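Local coordinates for lipoprotein signal peptidase (Staphylococcus aureus, PDB 6RYO), which cleaves signal peptides from bacterial prolipoproteins as a membrane-embedded aspartic peptidase, cutting just before the diacylglyceryl-modified cysteine, at residues I100-F105 against V118-L123. Residues are numbered along the deposited sequence; the frame is centred on the assembly and turned at random.
Sequences IALVYF and VAISLL. With OLC ((2R)-2,3-dihydroxypropyl (9Z)-octadec-9-enoate), chain C.
Ser-121 OG is gripped by two backbone carbonyls, Gln-117 O one turn back and, weakly, Ser-34 O of helix 31-55, on the side of helix 114-137 away from helix 87-108, toward which Ile-120 and Leu-123 point to meet Leu-102 and Phe-105. What joins the two segments is apolar contact, a worked case of how a few aliphatic side chains and one phenyl ring fill the seam between adjacent membrane helices. Leu-102 and Ile-120 carry most of it. The methyl Leu-102 CD2 lies 3.8 Å from Ile-120 CG2 and 4.0 Å from Leu-123 CD1, so a single methyl bridges two residues of the facing helix. The other branch reaches the backbone, with Leu-102 CD1 3.9 Å from Leu-123 C. Leu-102 and Ile-120 run alongside each other with opposed directions, whereas the two leucines lie roughly perpendicular.

Ile-120 divides its branches between two neighbours. CG2, anti to the backbone N, meets Leu-102, while the extended CG1–CD1 arm (chi2 176°) reaches Phe-105. Ile-120 CG2 also rests 3.6 Å from Leu-102 O. The CD1 methyl stands over one face of the phenyl ring, displaced toward the rim, with Ile-120 CD1 4.2 Å from Phe-105 CG.

Beyond this seam, Val-118 and Leu-122 touch a monoolein molecule, Leu-122 CD2 lying 3.6 Å from C10 at the cis double bond of the acyl chain, while Leu-123 also packs on Val-167 of helix 158-174. The segment axes approach to 10.1 Å at 170°, nearly antiparallel, and the short link between these successive helices makes the pair a transmembrane helical hairpin within the helix bundle of signal peptidase II.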
# COMPACT_ATOMS: atom_id res chain seq x y z
N ILE A 100 -4.67 -9.30 -10.23
CA ILE A 100 -4.60 -9.87 -11.56
C ILE A 100 -4.83 -8.80 -12.62
O ILE A 100 -4.16 -8.79 -13.66
CB ILE A 100 -5.60 -11.03 -11.69
CG1 ILE A 100 -5.33 -12.10 -10.64
CG2 ILE A 100 -5.56 -11.63 -13.09
CD1 ILE A 100 -3.90 -12.59 -10.62
N ALA A 101 -5.77 -7.88 -12.37
CA ALA A 101 -6.06 -6.83 -13.33
C ALA A 101 -4.86 -5.89 -13.51
O ALA A 101 -4.61 -5.41 -14.62
CB ALA A 101 -7.29 -6.04 -12.90
N LEU A 102 -4.13 -5.62 -12.43
CA LEU A 102 -2.95 -4.77 -12.53
C LEU A 102 -1.90 -5.38 -13.46
O LEU A 102 -1.32 -4.68 -14.30
CB LEU A 102 -2.36 -4.52 -11.14
CG LEU A 102 -3.05 -3.45 -10.29
CD1 LEU A 102 -2.53 -3.49 -8.86
CD2 LEU A 102 -2.82 -2.07 -10.90
N VAL A 103 -1.64 -6.68 -13.30
CA VAL A 103 -0.71 -7.37 -14.19
C VAL A 103 -1.20 -7.28 -15.63
O VAL A 103 -0.42 -7.02 -16.56
CB VAL A 103 -0.52 -8.83 -13.75
CG1 VAL A 103 0.35 -9.59 -14.74
CG2 VAL A 103 0.08 -8.88 -12.35
N TYR A 104 -2.50 -7.50 -15.84
CA TYR A 104 -3.06 -7.42 -17.18
C TYR A 104 -3.03 -6.00 -17.72
O TYR A 104 -2.77 -5.78 -18.90
CB TYR A 104 -4.48 -7.97 -17.18
CG TYR A 104 -5.06 -8.15 -18.55
CD1 TYR A 104 -4.79 -9.28 -19.31
CD2 TYR A 104 -5.89 -7.18 -19.10
CE1 TYR A 104 -5.32 -9.44 -20.57
CE2 TYR A 104 -6.42 -7.33 -20.36
CZ TYR A 104 -6.14 -8.46 -21.09
OH TYR A 104 -6.67 -8.61 -22.34
N PHE A 105 -3.32 -5.01 -16.86
CA PHE A 105 -3.14 -3.61 -17.23
C PHE A 105 -1.70 -3.35 -17.62
O PHE A 105 -1.42 -2.69 -18.63
CB PHE A 105 -3.57 -2.72 -16.06
CG PHE A 105 -3.83 -1.28 -16.43
CD1 PHE A 105 -3.55 -0.79 -17.70
CD2 PHE A 105 -4.35 -0.40 -15.49
CE1 PHE A 105 -3.79 0.53 -18.02
CE2 PHE A 105 -4.59 0.92 -15.81
CZ PHE A 105 -4.31 1.38 -17.08
N VAL A 118 5.77 2.05 -13.45
CA VAL A 118 6.16 2.35 -12.08
C VAL A 118 4.92 2.53 -11.21
O VAL A 118 4.86 2.05 -10.07
CB VAL A 118 7.06 3.60 -12.04
CG1 VAL A 118 7.26 4.08 -10.60
CG2 VAL A 118 8.41 3.30 -12.69
N ALA A 119 3.92 3.25 -11.73
CA ALA A 119 2.70 3.49 -10.97
C ALA A 119 1.97 2.19 -10.67
O ALA A 119 1.52 1.97 -9.54
CB ALA A 119 1.79 4.46 -11.74
N ILE A 120 1.84 1.32 -11.67
CA ILE A 120 1.20 0.02 -11.46
C ILE A 120 1.97 -0.78 -10.42
O ILE A 120 1.38 -1.46 -9.57
CB ILE A 120 1.08 -0.74 -12.79
CG1 ILE A 120 0.19 0.03 -13.77
CG2 ILE A 120 0.55 -2.14 -12.57
CD1 ILE A 120 0.10 -0.60 -15.14
N SER A 121 3.31 -0.71 -10.46
CA SER A 121 4.12 -1.39 -9.46
C SER A 121 3.83 -0.86 -8.06
O SER A 121 3.69 -1.64 -7.10
CB SER A 121 5.60 -1.23 -9.79
OG SER A 121 5.88 -1.70 -11.09
N LEU A 122 3.75 0.47 -7.92
CA LEU A 122 3.39 1.05 -6.63
C LEU A 122 2.01 0.61 -6.19
O LEU A 122 1.78 0.36 -4.99
CB LEU A 122 3.46 2.58 -6.71
CG LEU A 122 4.86 3.16 -6.92
CD1 LEU A 122 4.81 4.68 -6.94
CD2 LEU A 122 5.80 2.67 -5.83
N LEU A 123 1.06 0.51 -7.13
CA LEU A 123 -0.25 -0.03 -6.80
C LEU A 123 -0.17 -1.51 -6.45
O LEU A 123 -0.81 -1.97 -5.49
CB LEU A 123 -1.22 0.20 -7.96
CG LEU A 123 -1.50 1.64 -8.40
CD1 LEU A 123 -2.34 1.66 -9.67
CD2 LEU A 123 -2.19 2.41 -7.29
C18 OLC C . 6.64 6.94 4.65
C10 OLC C . 6.96 4.89 -3.23
C9 OLC C . 7.78 5.28 -4.19
C17 OLC C . 5.79 6.76 3.40
C11 OLC C . 7.39 3.85 -2.21
C8 OLC C . 9.18 4.68 -4.28
C24 OLC C . 14.25 7.43 -14.76
C16 OLC C . 6.59 7.22 2.19
C12 OLC C . 6.48 3.92 -0.99
C7 OLC C . 10.09 5.60 -5.11
C15 OLC C . 7.64 6.15 1.86
C13 OLC C . 6.73 5.24 -0.26
C6 OLC C . 9.65 5.59 -6.57
C14 OLC C . 6.94 4.95 1.22
C5 OLC C . 10.50 4.59 -7.36
C4 OLC C . 11.70 5.30 -7.99
C3 OLC C . 11.52 5.34 -9.51
C2 OLC C . 12.81 4.86 -10.18
C21 OLC C . 14.36 6.08 -12.67
C1 OLC C . 12.62 4.87 -11.70
C22 OLC C . 14.90 6.22 -14.09
O19 OLC C . 11.53 4.90 -12.16
O25 OLC C . 14.39 7.31 -16.15
O23 OLC C . 16.29 6.38 -14.05
O20 OLC C . 13.73 4.84 -12.55